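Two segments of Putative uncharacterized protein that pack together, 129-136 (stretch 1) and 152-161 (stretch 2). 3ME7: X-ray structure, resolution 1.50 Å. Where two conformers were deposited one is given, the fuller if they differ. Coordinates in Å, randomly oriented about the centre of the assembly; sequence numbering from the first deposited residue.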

ATOM      1  N   VAL A 129       2.680   6.662  -5.608  1.00  8.40           N
ATOM      2  CA  VAL A 129       3.228   6.645  -4.268  1.00  9.33           C
ATOM      3  C   VAL A 129       3.129   5.265  -3.630  1.00  9.18           C
ATOM      4  O   VAL A 129       2.171   4.530  -3.867  1.00  9.61           O
ATOM      5  N   VAL A 130       4.147   4.919  -2.836  1.00  8.05           N
ATOM      6  CA  VAL A 130       4.083   3.780  -1.945  1.00  8.22           C
ATOM      7  C   VAL A 130       4.318   4.339  -0.554  1.00  7.89           C
ATOM      8  O   VAL A 130       5.167   5.213  -0.364  1.00  9.53           O
ATOM      9  N   VAL A 131       3.534   3.875   0.417  1.00  8.03           N
ATOM     10  CA  VAL A 131       3.594   4.427   1.763  1.00  8.70           C
ATOM     11  C   VAL A 131       4.081   3.316   2.681  1.00  9.62           C
ATOM     12  O   VAL A 131       3.638   2.165   2.571  1.00 11.41           O
ATOM     13  N   VAL A 132       4.985   3.660   3.603  1.00  9.17           N
ATOM     14  CA  VAL A 132       5.511   2.660   4.523  1.00  8.65           C
ATOM     15  C   VAL A 132       5.109   3.018   5.946  1.00  8.87           C
ATOM     16  O   VAL A 132       5.418   4.103   6.427  1.00 10.98           O
ATOM     17  N   LEU A 133       4.393   2.098   6.596  1.00  8.07           N
ATOM     18  CA  LEU A 133       3.927   2.279   7.969  1.00  8.30           C
ATOM     19  C   LEU A 133       4.705   1.449   8.978  1.00  8.24           C
ATOM     20  O   LEU A 133       5.194   0.352   8.678  1.00  8.57           O
ATOM     21  N   SER A 134       4.782   1.979  10.196  1.00  8.63           N
ATOM     22  CA  SER A 134       5.349   1.252  11.312  1.00  8.70           C
ATOM     23  C   SER A 134       4.386   0.137  11.711  1.00  9.45           C
ATOM     24  O   SER A 134       3.228   0.125  11.263  1.00 10.53           O
ATOM     25  N   PRO A 135       4.832  -0.804  12.569  1.00  9.62           N
ATOM     26  CA  PRO A 135       3.914  -1.834  13.068  1.00 10.00           C
ATOM     27  C   PRO A 135       2.717  -1.310  13.856  1.00 10.23           C
ATOM     28  O   PRO A 135       1.804  -2.091  14.140  1.00 11.43           O
ATOM     29  N   GLU A 136       2.743  -0.030  14.228  1.00 10.55           N
ATOM     30  CA  GLU A 136       1.628   0.626  14.927  1.00 10.89           C
ATOM     31  C   GLU A 136       0.783   1.491  13.999  1.00 10.30           C
ATOM     32  O   GLU A 136      -0.041   2.266  14.469  1.00 10.08           O
ATOM     33  N   GLU A 152      16.223   2.977  -1.169  1.00 11.07           N
ATOM     34  CA  GLU A 152      15.095   3.755  -0.618  1.00 11.07           C
ATOM     35  C   GLU A 152      14.109   2.880   0.168  1.00 10.05           C
ATOM     36  O   GLU A 152      13.554   3.328   1.176  1.00  9.91           O
ATOM     37  N   PHE A 153      13.899   1.640  -0.282  1.00  9.88           N
ATOM     38  CA  PHE A 153      13.029   0.697   0.432  1.00  9.16           C
ATOM     39  C   PHE A 153      13.662   0.175   1.717  1.00  9.09           C
ATOM     40  O   PHE A 153      12.987   0.106   2.744  1.00  9.11           O
ATOM     41  N   VAL A 154      14.947  -0.185   1.651  1.00  9.05           N
ATOM     42  CA  VAL A 154      15.682  -0.560   2.868  1.00  8.72           C
ATOM     43  C   VAL A 154      15.582   0.538   3.927  1.00  9.25           C
ATOM     44  O   VAL A 154      15.234   0.271   5.068  1.00  9.36           O
ATOM     45  N   ASN A 155      15.846   1.778   3.528  1.00  9.90           N
ATOM     46  CA  ASN A 155      15.780   2.910   4.451  1.00 11.45           C
ATOM     47  C   ASN A 155      14.369   3.089   5.039  1.00 10.14           C
ATOM     48  O   ASN A 155      14.212   3.342   6.236  1.00 10.50           O
ATOM     49  N   ALA A 156      13.348   2.904   4.210  1.00 10.25           N
ATOM     50  CA  ALA A 156      11.967   3.088   4.649  1.00 10.40           C
ATOM     51  C   ALA A 156      11.593   2.023   5.681  1.00 10.62           C
ATOM     52  O   ALA A 156      10.991   2.332   6.720  1.00 11.15           O
ATOM     53  N   LEU A 157      11.995   0.782   5.418  1.00 10.12           N
ATOM     54  CA  LEU A 157      11.698  -0.314   6.350  1.00 10.31           C
ATOM     55  C   LEU A 157      12.461  -0.158   7.669  1.00 10.21           C
ATOM     56  O   LEU A 157      11.925  -0.465   8.723  1.00 10.24           O
ATOM     57  N   ARG A 158      13.704   0.306   7.607  1.00 10.85           N
ATOM     58  CA  ARG A 158      14.440   0.630   8.838  1.00 11.74           C
ATOM     59  C   ARG A 158      13.710   1.700   9.661  1.00 11.85           C
ATOM     60  O   ARG A 158      13.531   1.547  10.880  1.00 12.17           O
ATOM     61  N   LEU A 159      13.248   2.762   9.004  1.00 11.89           N
ATOM     62  CA  LEU A 159      12.442   3.777   9.699  1.00 13.54           C
ATOM     63  C   LEU A 159      11.180   3.196  10.315  1.00 13.73           C
ATOM     64  O   LEU A 159      10.808   3.557  11.434  1.00 12.98           O
ATOM     65  N   ALA A 160      10.518   2.314   9.574  1.00 13.96           N
ATOM     66  CA  ALA A 160       9.307   1.665  10.048  1.00 14.57           C
ATOM     67  C   ALA A 160       9.569   0.870  11.313  1.00 15.60           C
ATOM     68  O   ALA A 160       8.709   0.814  12.191  1.00 16.48           O
ATOM     69  N   ARG A 161      10.770   0.289  11.421  1.00 15.62           N
ATOM     70  CA  ARG A 161      11.143  -0.543  12.564  0.50 16.67           C
ATOM     71  C   ARG A 161      11.793   0.267  13.686  1.00 16.75           C
ATOM     72  O   ARG A 161      12.226  -0.295  14.693  1.00 17.41           O
TER

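The contact between strand 129-133 and helix 152-160 is a small, almost wholly apolar strand-on-helix packing, in which alternate valines of the strand meet two alanines and the ends of two larger side chains on the helix, with no hydrogen bond between the stretches. It illustrates a familiar principle of alpha/beta architecture: a strand offers every second side chain to a covering helix. Here the axes come within 8.0 Å and run in roughly the same direction, at 32° to one another, and 303 Å² of surface is buried, both sides summed.

The alternation is plain in the strand. Val 130 and Val 132 point toward the helix, both with chi1 in the t well, whereas Val 129 (p) and Val 131 (t) make no contact with it and the CA-to-CB bond of Leu 133 (m, t) is directed away. Val 132 is the centre of the arrangement, with the largest area covered by the other stretch. CG2 of Val 132 lies 3.7 Å from CB of Ala 156, and CG1 of Val 132 lies 3.9 Å from CB of Ala 160 and 4.3 Å from CD2 of Leu 157. The alanines, one helical turn apart, both point toward the strand, so the valine packs against them both.

The larger helix residues reach the strand differently. Phe 153 leaves the backbone sideways, but with chi1 at -84° (m) and chi2 at 81° its ring comes nearer, bringing CE2 to 4.1 Å from CG1 of Val 130; the approach to the ring is oblique. Leu 157, in the m, t rotamer, starts away from the strand, yet its end returns far enough to meet Val 132.

Beyond Val 132 the packing shifts from side chain to backbone. CB of Ala 160 sits 3.6 Å from the carbonyl O of Leu 133, and the CA atoms of Ser 134 and Ala 160 are just 4.2 Å apart, a proximity compatible with the small alanine side chain. The carbonyl O of Ala 160 receives a CA-H...O contact from CA of Ser 134 at 3.5 Å and lies 3.2 Å from CD of Pro 135.

No polar side chain bonds across the contact. Ser 134, with chi1 at 77° (p), uses OG to accept a hydrogen bond from N of Glu 136 at 3.1 Å.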

ATOM      1  CB  VAL A 129       2.552   7.711  -3.355  1.00 10.68           C
ATOM      2  CG1 VAL A 129       1.077   7.377  -3.123  1.00 12.06           C
ATOM      3  CG2 VAL A 129       3.317   7.833  -2.024  1.00 11.47           C
ATOM      4  CB  VAL A 130       5.151   2.721  -2.340  1.00  8.76           C
ATOM      5  CG1 VAL A 130       5.315   1.645  -1.277  1.00 12.20           C
ATOM      6  CG2 VAL A 130       4.750   2.075  -3.656  1.00 11.76           C
ATOM      7  CB  VAL A 131       2.219   4.944   2.260  1.00  9.02           C
ATOM      8  CG1 VAL A 131       2.375   5.694   3.600  1.00 12.03           C
ATOM      9  CG2 VAL A 131       1.561   5.872   1.238  1.00 12.57           C
ATOM     10  CB  VAL A 132       7.047   2.487   4.398  1.00  7.37           C
ATOM     11  CG1 VAL A 132       7.477   1.305   5.277  1.00 10.49           C
ATOM     12  CG2 VAL A 132       7.422   2.193   2.948  1.00 10.07           C
ATOM     13  CB  LEU A 133       2.456   1.880   8.094  1.00  8.96           C
ATOM     14  CG  LEU A 133       1.481   2.301   6.994  1.00  9.24           C
ATOM     15  CD1 LEU A 133       0.093   1.743   7.317  1.00  9.94           C
ATOM     16  CD2 LEU A 133       1.442   3.797   6.908  1.00  9.97           C
ATOM     17  CB  SER A 134       5.530   2.208  12.485  1.00  8.90           C
ATOM     18  OG  SER A 134       4.275   2.460  13.116  1.00  9.94           O
ATOM     19  CB  PRO A 135       4.809  -2.700  13.974  1.00 10.59           C
ATOM     20  CG  PRO A 135       6.167  -2.520  13.402  1.00 15.91           C
ATOM     21  CD  PRO A 135       6.229  -1.091  12.972  1.00 10.23           C
ATOM     22  CB  GLU A 136       2.134   1.513  16.076  1.00 12.66           C
ATOM     23  CG  GLU A 136       2.941   0.787  17.126  1.00 25.24           C
ATOM     24  CD  GLU A 136       2.150  -0.308  17.810  1.00 15.14           C
ATOM     25  OE1 GLU A 136       0.932  -0.120  18.077  1.00 25.68           O
ATOM     26  OE2 GLU A 136       2.760  -1.359  18.110  1.00 26.58           O
ATOM     27  CB  GLU A 152      14.395   4.636  -1.668  1.00 12.63           C
ATOM     28  CG  GLU A 152      13.688   3.910  -2.808  1.00 15.64           C
ATOM     29  CD  GLU A 152      13.193   4.862  -3.899  1.00 15.20           C
ATOM     30  OE1 GLU A 152      12.938   4.372  -5.024  1.00 16.46           O
ATOM     31  OE2 GLU A 152      13.052   6.079  -3.623  1.00 16.06           O
ATOM     32  CB  PHE A 153      12.578  -0.456  -0.477  1.00 11.07           C
ATOM     33  CG  PHE A 153      11.395  -0.107  -1.305  1.00 13.56           C
ATOM     34  CD1 PHE A 153      11.543   0.630  -2.479  1.00 12.66           C
ATOM     35  CD2 PHE A 153      10.129  -0.459  -0.878  1.00 13.16           C
ATOM     36  CE1 PHE A 153      10.421   0.981  -3.228  1.00 13.95           C
ATOM     37  CE2 PHE A 153       8.986  -0.110  -1.635  1.00 14.61           C
ATOM     38  CZ  PHE A 153       9.149   0.612  -2.795  1.00 13.33           C
ATOM     39  CB  VAL A 154      17.147  -0.908   2.567  1.00  9.29           C
ATOM     40  CG1 VAL A 154      17.964  -1.001   3.839  1.00 10.17           C
ATOM     41  CG2 VAL A 154      17.220  -2.215   1.790  1.00  9.94           C
ATOM     42  CB  ASN A 155      16.274   4.182   3.757  1.00 14.03           C
ATOM     43  CG  ASN A 155      17.773   4.124   3.413  1.00 17.18           C
ATOM     44  OD1 ASN A 155      18.484   3.231   3.852  1.00 16.08           O
ATOM     45  ND2 ASN A 155      18.239   5.074   2.618  1.00 16.79           N
ATOM     46  CB  ALA A 156      11.025   3.032   3.436  1.00 10.59           C
ATOM     47  CB  LEU A 157      11.992  -1.681   5.724  1.00 10.92           C
ATOM     48  CG  LEU A 157      10.969  -2.142   4.688  1.00 11.45           C
ATOM     49  CD1 LEU A 157      11.541  -3.349   3.960  1.00 12.74           C
ATOM     50  CD2 LEU A 157       9.603  -2.460   5.347  1.00 12.15           C
ATOM     51  CB  ARG A 158      15.876   1.028   8.517  1.00 12.41           C
ATOM     52  CG  ARG A 158      16.712  -0.188   8.072  1.00 13.07           C
ATOM     53  CD  ARG A 158      18.143   0.205   7.787  1.00 13.66           C
ATOM     54  NE  ARG A 158      19.006   0.145   8.978  1.00 12.49           N
ATOM     55  CZ  ARG A 158      20.060   0.935   9.164  1.00 13.61           C
ATOM     56  NH1 ARG A 158      20.371   1.875   8.272  1.00 12.95           N
ATOM     57  NH2 ARG A 158      20.796   0.803  10.249  1.00 12.87           N
ATOM     58  CB  LEU A 159      12.064   4.919   8.764  1.00 15.37           C
ATOM     59  CG  LEU A 159      13.186   5.870   8.357  1.00 18.71           C
ATOM     60  CD1 LEU A 159      12.664   6.846   7.337  1.00 16.95           C
ATOM     61  CD2 LEU A 159      13.734   6.599   9.573  1.00 16.72           C
ATOM     62  CB  ALA A 160       8.714   0.768   8.960  1.00 14.28           C
ATOM     63  CB  ARG A 161      12.088  -1.673  12.124  0.50 17.37           C
ATOM     64  CG  ARG A 161      11.465  -2.665  11.150  0.50 24.00           C
ATOM     65  CD  ARG A 161      12.455  -3.732  10.694  0.50 18.79           C
ATOM     66  NE  ARG A 161      11.804  -4.662   9.774  0.50 24.49           N
ATOM     67  CZ  ARG A 161      12.137  -4.825   8.498  0.50 19.41           C
ATOM     68  NH1 ARG A 161      13.138  -4.134   7.969  0.50 24.76           N
ATOM     69  NH2 ARG A 161      11.468  -5.691   7.751  0.50 24.59           N
TER